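Local coordinates for ribosome maturation protein SDO1 homolog (Methanothermobacter thermautotrophicus, PDB 2WBM), which probably takes part in ribosome maturation and binds RNA, as an archaeal member of the SBDS family, at residues Val58-Glu61 with Asp62-Val66; Leu122-Ile125 with Asn126-Arg130; Leu139-Pro143 with Lys144-Lys148. One frame throughout, in Å; residues are numbered along the deposited sequence.

Contact 1 of 3, residues Val58-Glu61 with Asp62-Val66; sequences VSVE and DVLAV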
loop_
_atom_site.group_PDB
_atom_site.type_symbol
_atom_site.label_atom_id
_atom_site.label_comp_id
_atom_site.label_asym_id
_atom_site.label_seq_id
_atom_site.Cartn_x
_atom_site.Cartn_y
_atom_site.Cartn_z
ATOM N N VAL A 58 1.998 14.877 2.412
ATOM C CA VAL A 58 0.956 15.204 1.441
ATOM C C VAL A 58 0.368 16.579 1.745
ATOM O O VAL A 58 -0.064 16.844 2.865
ATOM C CB VAL A 58 -0.182 14.144 1.460
ATOM C CG1 VAL A 58 -1.310 14.517 0.496
ATOM C CG2 VAL A 58 0.361 12.761 1.125
ATOM N N SER A 59 0.338 17.453 0.745
ATOM C CA SER A 59 -0.226 18.784 0.934
ATOM C C SER A 59 -1.739 18.781 0.764
ATOM O O SER A 59 -2.288 18.032 -0.054
ATOM C CB SER A 59 0.402 19.779 -0.036
ATOM O OG SER A 59 -0.296 19.762 -1.263
ATOM N N VAL A 60 -2.411 19.634 1.532
ATOM C CA VAL A 60 -3.852 19.744 1.463
ATOM C C VAL A 60 -4.335 20.098 0.041
ATOM O O VAL A 60 -5.388 19.608 -0.399
ATOM C CB VAL A 60 -4.425 20.698 2.558
ATOM C CG1 VAL A 60 -4.141 22.166 2.259
ATOM C CG2 VAL A 60 -5.910 20.466 2.721
ATOM N N GLU A 61 -3.552 20.912 -0.674
ATOM C CA GLU A 61 -3.883 21.292 -2.049
ATOM C C GLU A 61 -3.962 20.069 -2.965
ATOM O O GLU A 61 -4.780 20.029 -3.878
ATOM C CB GLU A 61 -2.888 22.315 -2.604
ATOM C CG GLU A 61 -2.980 23.667 -1.902
ATOM C CD GLU A 61 -2.021 23.815 -0.719
ATOM O OE1 GLU A 61 -1.601 22.793 -0.126
ATOM O OE2 GLU A 61 -1.685 24.971 -0.383
ATOM N N ASP A 62 -3.140 19.060 -2.703
ATOM C CA ASP A 62 -3.188 17.849 -3.519
ATOM C C ASP A 62 -4.347 16.914 -3.126
ATOM O O ASP A 62 -4.785 16.097 -3.929
ATOM C CB ASP A 62 -1.844 17.141 -3.507
ATOM C CG ASP A 62 -0.750 17.968 -4.201
ATOM O OD1 ASP A 62 -1.056 18.719 -5.160
ATOM O OD2 ASP A 62 0.405 17.882 -3.776
ATOM N N VAL A 63 -4.831 17.044 -1.898
ATOM C CA VAL A 63 -5.938 16.217 -1.408
ATOM C C VAL A 63 -7.284 16.659 -2.024
ATOM O O VAL A 63 -8.105 15.820 -2.402
ATOM C CB VAL A 63 -6.019 16.243 0.138
ATOM C CG1 VAL A 63 -7.217 15.439 0.629
ATOM C CG2 VAL A 63 -4.745 15.688 0.757
ATOM N N LEU A 64 -7.490 17.974 -2.131
ATOM C CA LEU A 64 -8.792 18.529 -2.555
ATOM C C LEU A 64 -9.065 18.380 -4.040
ATOM O O LEU A 64 -8.240 18.742 -4.852
ATOM C CB LEU A 64 -8.888 20.014 -2.186
ATOM C CG LEU A 64 -9.111 20.258 -0.694
ATOM C CD1 LEU A 64 -8.690 21.672 -0.341
ATOM C CD2 LEU A 64 -10.584 20.011 -0.297
ATOM N N ALA A 65 -10.253 17.882 -4.382
ATOM C CA ALA A 65 -10.706 17.849 -5.779
ATOM C C ALA A 65 -11.018 19.274 -6.310
ATOM O O ALA A 65 -10.749 19.592 -7.476
ATOM C CB ALA A 65 -11.945 16.975 -5.893
ATOM N N VAL A 66 -11.614 20.081 -5.434
ATOM C CA VAL A 66 -11.863 21.518 -5.663
ATOM C C VAL A 66 -11.656 22.212 -4.325
ATOM O O VAL A 66 -11.912 21.627 -3.268
ATOM C CB VAL A 66 -13.316 21.820 -6.189
ATOM C CG1 VAL A 66 -13.495 21.319 -7.618
ATOM C CG2 VAL A 66 -14.383 21.213 -5.256
HETATM O O HOH W 1 1.037 16.518 -1.780
#
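Ser59 caps the short helix 60-63 in the N-terminal SBDS domain, sitting at the N-cap position and taking the amide of Asp62 on its hydroxyl. That capping bond, Asp62 N to Ser59 OG, spans 3.3 Å, and a chi1 of 87° folds the hydroxyl back over the first turn to receive it. The carbonyl oxygen of Ser59 is gripped twice: Val63 N approaches in the carbonyl plane, whereas Asp62 N, at 3.0 Å from Ser59 O, stands 58° out of that plane. Leu64 N still reaches Val60 O at 3.2 Å, though Leu64 is already the first residue to leave helical geometry. Replacing Ser59 with an alanine would probably leave Asp62 N without its side-chain acceptor, held by the backbone carbonyl alone. Apolar contacts add to these bonds. Val58 CG1 meets Val63 CG2 at 3.6 Å, the two side chains crossing at about a right angle, and helix 45-52 covers both. Val60 CG2 reaches Leu64 CD1 more loosely at 4.3 Å, both residues also touching Thr97 of helix 93-103. Water adds a last link between cap and carboxylate, accepting from Ser59 N at 2.8 Å and donating to Asp62 OD2.

Contact 2 of 3, residues Leu122-Ile125 with Asn126-Arg130; sequences LKII and NKIAR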
loop_
_atom_site.group_PDB
_atom_site.type_symbol
_atom_site.label_atom_id
_atom_site.label_comp_id
_atom_site.label_asym_id
_atom_site.label_seq_id
_atom_site.Cartn_x
_atom_site.Cartn_y
_atom_site.Cartn_z
ATOM N N LEU A 122 -7.202 -7.239 -2.267
ATOM C CA LEU A 122 -6.204 -7.861 -3.138
ATOM C C LEU A 122 -4.797 -7.348 -2.836
ATOM O O LEU A 122 -3.849 -8.132 -2.790
ATOM C CB LEU A 122 -6.555 -7.684 -4.624
ATOM C CG LEU A 122 -5.546 -8.306 -5.617
ATOM C CD1 LEU A 122 -5.432 -9.840 -5.481
ATOM C CD2 LEU A 122 -5.842 -7.912 -7.068
ATOM N N LYS A 123 -4.663 -6.039 -2.614
ATOM C CA LYS A 123 -3.347 -5.449 -2.336
ATOM C C LYS A 123 -2.777 -5.963 -1.008
ATOM O O LYS A 123 -1.572 -6.230 -0.906
ATOM C CB LYS A 123 -3.427 -3.918 -2.352
ATOM C CG LYS A 123 -3.629 -3.369 -3.743
ATOM C CD LYS A 123 -3.865 -1.877 -3.737
ATOM C CE LYS A 123 -3.888 -1.352 -5.168
ATOM N NZ LYS A 123 -4.564 -0.022 -5.242
ATOM N N ILE A 124 -3.649 -6.132 -0.018
ATOM C CA ILE A 124 -3.244 -6.672 1.289
ATOM C C ILE A 124 -2.770 -8.122 1.140
ATOM O O ILE A 124 -1.717 -8.494 1.677
ATOM C CB ILE A 124 -4.385 -6.586 2.342
ATOM C CG1 ILE A 124 -4.628 -5.134 2.779
ATOM C CG2 ILE A 124 -4.067 -7.443 3.581
ATOM C CD1 ILE A 124 -6.058 -4.908 3.378
ATOM N N ILE A 125 -3.541 -8.939 0.419
ATOM C CA ILE A 125 -3.151 -10.330 0.197
ATOM C C ILE A 125 -1.758 -10.362 -0.455
ATOM O O ILE A 125 -0.875 -11.118 -0.031
ATOM C CB ILE A 125 -4.174 -11.081 -0.691
ATOM C CG1 ILE A 125 -5.489 -11.304 0.085
ATOM C CG2 ILE A 125 -3.588 -12.411 -1.233
ATOM C CD1 ILE A 125 -6.682 -11.737 -0.775
ATOM N N ASN A 126 -1.578 -9.550 -1.488
ATOM C CA ASN A 126 -0.313 -9.556 -2.214
ATOM C C ASN A 126 0.868 -9.083 -1.382
ATOM O O ASN A 126 1.947 -9.673 -1.452
ATOM C CB ASN A 126 -0.420 -8.795 -3.530
ATOM C CG ASN A 126 -1.209 -9.566 -4.576
ATOM O OD1 ASN A 126 -1.304 -10.795 -4.519
ATOM N ND2 ASN A 126 -1.787 -8.850 -5.523
ATOM N N LYS A 127 0.658 -8.035 -0.599
ATOM C CA LYS A 127 1.728 -7.472 0.221
ATOM C C LYS A 127 2.140 -8.468 1.297
ATOM O O LYS A 127 3.331 -8.668 1.537
ATOM C CB LYS A 127 1.304 -6.128 0.846
ATOM C CG LYS A 127 2.353 -5.513 1.782
ATOM C CD LYS A 127 3.619 -5.114 1.039
ATOM C CE LYS A 127 4.497 -4.200 1.882
ATOM N NZ LYS A 127 5.810 -4.003 1.213
ATOM N N ILE A 128 1.160 -9.111 1.935
ATOM C CA ILE A 128 1.474 -10.168 2.901
ATOM C C ILE A 128 2.214 -11.338 2.236
ATOM O O ILE A 128 3.231 -11.800 2.763
ATOM C CB ILE A 128 0.222 -10.665 3.681
ATOM C CG1 ILE A 128 -0.360 -9.515 4.515
ATOM C CG2 ILE A 128 0.584 -11.880 4.565
ATOM C CD1 ILE A 128 -1.683 -9.852 5.251
ATOM N N ALA A 129 1.731 -11.786 1.075
ATOM C CA ALA A 129 2.360 -12.903 0.361
ATOM C C ALA A 129 3.792 -12.569 -0.050
ATOM O O ALA A 129 4.645 -13.447 -0.064
ATOM C CB ALA A 129 1.557 -13.289 -0.863
ATOM N N ARG A 130 4.029 -11.303 -0.389
ATOM C CA ARG A 130 5.352 -10.816 -0.788
ATOM C C ARG A 130 6.334 -10.797 0.392
ATOM O O ARG A 130 7.498 -11.201 0.252
ATOM C CB ARG A 130 5.177 -9.421 -1.391
ATOM C CG ARG A 130 6.410 -8.598 -1.670
ATOM C CD ARG A 130 5.919 -7.211 -2.138
ATOM N NE ARG A 130 4.917 -7.328 -3.210
ATOM C CZ ARG A 130 3.770 -6.642 -3.283
ATOM N NH1 ARG A 130 3.430 -5.767 -2.343
ATOM N NH2 ARG A 130 2.944 -6.843 -4.303
HETATM O O HOH W 2 0.184 -5.095 -2.750
#
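With chi1 at -71°, Ile124 holds CG2 anti to the backbone N; in Ile128 (chi1 -63°) CG1 stands anti to the carbonyl carbon and carries CD1 to that methyl, Ile124 CG2 and Ile128 CD1 meeting at 3.8 Å one turn apart on helix 110-131. The two side chains run alongside each other in the same direction. The CG1 of Ile128 also rests against Ile124 O at 3.3 Å, the same oxygen that accepts from Ile128 N in a nearly straight bond (171° at the hydrogen). This is i to i+4 packing on the buried side of the helix, where Val170 of helix 163-174 meets Ile128. On a more exposed side, Leu122 CD1 lies 3.8 Å from Asn126 ND2, an aliphatic branch against an amide. Asn126 N donates to Leu122 O at 3.0 Å, and Lys127 N to Lys123 O at 2.9 Å. A water gives Lys123 O a second donor at 2.8 Å and accepts a weak bond from Arg130 NH1. Outside the two segments, the ammonium groups form salt bridges, Lys123 with Asp119 and Lys127 with Glu131. Across residues 122-130, isoleucines thus form the packed side, with salt-bridged lysines at its margin whose side chains also touch helix 163-174.

Contact 3 of 3, residues Leu139-Pro143 with Lys144-Lys148; sequences LPHPP and KRIEK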
loop_
_atom_site.group_PDB
_atom_site.type_symbol
_atom_site.label_atom_id
_atom_site.label_comp_id
_atom_site.label_asym_id
_atom_site.label_seq_id
_atom_site.Cartn_x
_atom_site.Cartn_y
_atom_site.Cartn_z
ATOM N N LEU A 139 9.846 -20.967 3.988
ATOM C CA LEU A 139 9.269 -20.850 2.642
ATOM C C LEU A 139 8.155 -19.794 2.534
ATOM O O LEU A 139 7.548 -19.426 3.542
ATOM C CB LEU A 139 8.740 -22.211 2.177
ATOM C CG LEU A 139 9.752 -23.353 2.065
ATOM C CD1 LEU A 139 9.045 -24.664 1.735
ATOM C CD2 LEU A 139 10.846 -23.037 1.039
ATOM N N PRO A 140 7.884 -19.313 1.303
ATOM C CA PRO A 140 6.801 -18.354 1.057
ATOM C C PRO A 140 5.418 -18.973 1.229
ATOM O O PRO A 140 5.261 -20.182 1.076
ATOM C CB PRO A 140 6.989 -17.993 -0.425
ATOM C CG PRO A 140 8.380 -18.376 -0.756
ATOM C CD PRO A 140 8.631 -19.601 0.064
ATOM N N HIS A 141 4.432 -18.143 1.557
ATOM C CA HIS A 141 3.030 -18.543 1.478
ATOM C C HIS A 141 2.475 -18.019 0.156
ATOM O O HIS A 141 2.587 -16.826 -0.128
ATOM C CB HIS A 141 2.218 -17.935 2.624
ATOM C CG HIS A 141 2.501 -18.527 3.970
ATOM N ND1 HIS A 141 2.156 -19.819 4.303
ATOM C CD2 HIS A 141 3.057 -17.987 5.081
ATOM C CE1 HIS A 141 2.507 -20.056 5.555
ATOM N NE2 HIS A 141 3.060 -18.962 6.047
ATOM N N PRO A 142 1.877 -18.898 -0.667
ATOM C CA PRO A 142 1.204 -18.393 -1.862
ATOM C C PRO A 142 0.057 -17.438 -1.481
ATOM O O PRO A 142 -0.516 -17.576 -0.387
ATOM C CB PRO A 142 0.642 -19.664 -2.511
ATOM C CG PRO A 142 1.442 -20.776 -1.941
ATOM C CD PRO A 142 1.758 -20.356 -0.544
ATOM N N PRO A 143 -0.262 -16.462 -2.361
ATOM C CA PRO A 143 -1.421 -15.579 -2.149
ATOM C C PRO A 143 -2.704 -16.320 -1.742
ATOM O O PRO A 143 -3.389 -15.884 -0.816
ATOM C CB PRO A 143 -1.589 -14.903 -3.512
ATOM C CG PRO A 143 -0.183 -14.797 -4.019
ATOM C CD PRO A 143 0.511 -16.065 -3.556
ATOM N N LYS A 144 -3.009 -17.435 -2.406
ATOM C CA LYS A 144 -4.203 -18.232 -2.084
ATOM C C LYS A 144 -4.251 -18.684 -0.618
ATOM O O LYS A 144 -5.327 -18.775 -0.033
ATOM C CB LYS A 144 -4.311 -19.453 -3.001
ATOM C CG LYS A 144 -4.696 -19.125 -4.433
ATOM C CD LYS A 144 -4.540 -20.349 -5.334
ATOM C CE LYS A 144 -4.585 -19.972 -6.810
ATOM N NZ LYS A 144 -5.889 -19.365 -7.209
ATOM N N ARG A 145 -3.087 -18.966 -0.032
ATOM C CA ARG A 145 -3.016 -19.429 1.356
ATOM C C ARG A 145 -3.314 -18.296 2.332
ATOM O O ARG A 145 -4.012 -18.501 3.342
ATOM C CB ARG A 145 -1.647 -20.045 1.668
ATOM C CG ARG A 145 -1.586 -20.798 2.993
ATOM C CD ARG A 145 -2.430 -22.060 2.914
ATOM N NE ARG A 145 -2.801 -22.614 4.216
ATOM C CZ ARG A 145 -3.783 -22.151 4.991
ATOM N NH1 ARG A 145 -4.486 -21.081 4.633
ATOM N NH2 ARG A 145 -4.046 -22.751 6.146
ATOM N N ILE A 146 -2.785 -17.113 2.020
ATOM C CA ILE A 146 -3.039 -15.906 2.796
ATOM C C ILE A 146 -4.532 -15.585 2.750
ATOM O O ILE A 146 -5.140 -15.276 3.772
ATOM C CB ILE A 146 -2.225 -14.694 2.259
ATOM C CG1 ILE A 146 -0.705 -14.947 2.330
ATOM C CG2 ILE A 146 -2.604 -13.406 2.993
ATOM C CD1 ILE A 146 -0.200 -15.449 3.662
ATOM N N GLU A 147 -5.111 -15.653 1.556
ATOM C CA GLU A 147 -6.534 -15.394 1.372
ATOM C C GLU A 147 -7.383 -16.344 2.229
ATOM O O GLU A 147 -8.341 -15.915 2.880
ATOM C CB GLU A 147 -6.913 -15.532 -0.105
ATOM C CG GLU A 147 -8.365 -15.208 -0.410
ATOM C CD GLU A 147 -8.685 -15.331 -1.886
ATOM O OE1 GLU A 147 -8.207 -16.289 -2.529
ATOM O OE2 GLU A 147 -9.416 -14.469 -2.407
ATOM N N LYS A 148 -7.024 -17.626 2.224
ATOM C CA LYS A 148 -7.746 -18.628 3.000
ATOM C C LYS A 148 -7.670 -18.343 4.496
ATOM O O LYS A 148 -8.663 -18.497 5.206
ATOM C CB LYS A 148 -7.242 -20.040 2.672
ATOM C CG LYS A 148 -7.882 -20.669 1.424
ATOM C CD LYS A 148 -8.373 -19.599 0.442
ATOM C CE LYS A 148 -8.098 -19.958 -1.009
ATOM N NZ LYS A 148 -7.880 -18.706 -1.800
#
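His141 lays its CB against the end of Ile146, with Ile146 CD1 at 3.6 Å from His141 CB and the two side chains crossing at about a right angle. The methyl continues to His141 CG at 4.1 Å, meeting the ring obliquely. A second aliphatic neighbour, Arg145 CG, approaches His141 ND1. Arg145 sets CG anti to its amide nitrogen (chi1 -168°) and bends at chi2, which brings this methylene beside the histidine while the guanidinium runs on, its plane 75° from that of the ring. The imidazole is tied down at its far side by a hydrogen bond from NE2 to Pro179 O, and Ile180 packs on both His141 and Ile146.

This is the N-terminal start of helix 143-152 in domain II, entered through the pair Pro142-Pro143. Pro142 holds the N-cap position, and Pro143, in the first turn, has no amide proton to offer, a common choice where a helix begins. The carbonyls of the two prolines take the first amides of the turn. Pro142 O accepts from Arg145 N at 2.9 Å, the donor standing 55° above the carbonyl plane, and weakly from Ile146 N. Glu147 N reaches Pro143 O at 2.9 Å, nearly in line with the C=O bond, beyond its oxygen.

Farther along, Lys148 NZ is modelled 2.5 Å from Glu147 OE1, a doubtfully short distance for a salt bridge, and makes a weak bond to Lys144 O, whereas the firm partner of Glu147 is Arg121 of helix 110-131, which pairs with OE2.

From the N terminus the three contacts follow in series, with neither nesting nor crossing. Contact 1 rounds the short helix 60-63 in the N-terminal domain and hands the chain on beside strand 37-43. Contact 2 comes near the end of helix 110-131, and its centre lies about 28 Å from that of contact 1, with no touch. After the short strand 132-133, contact 3 leads a loop into helix 143-152, which folds back on the preceding helix: Ile125 CG2 packs on Pro143 O at 3.5 Å, and Ile128 CG2 on Ile146 CD1. Contacts 2 and 3 thus join two helices of domain II, while contact 1 belongs to a separate domain.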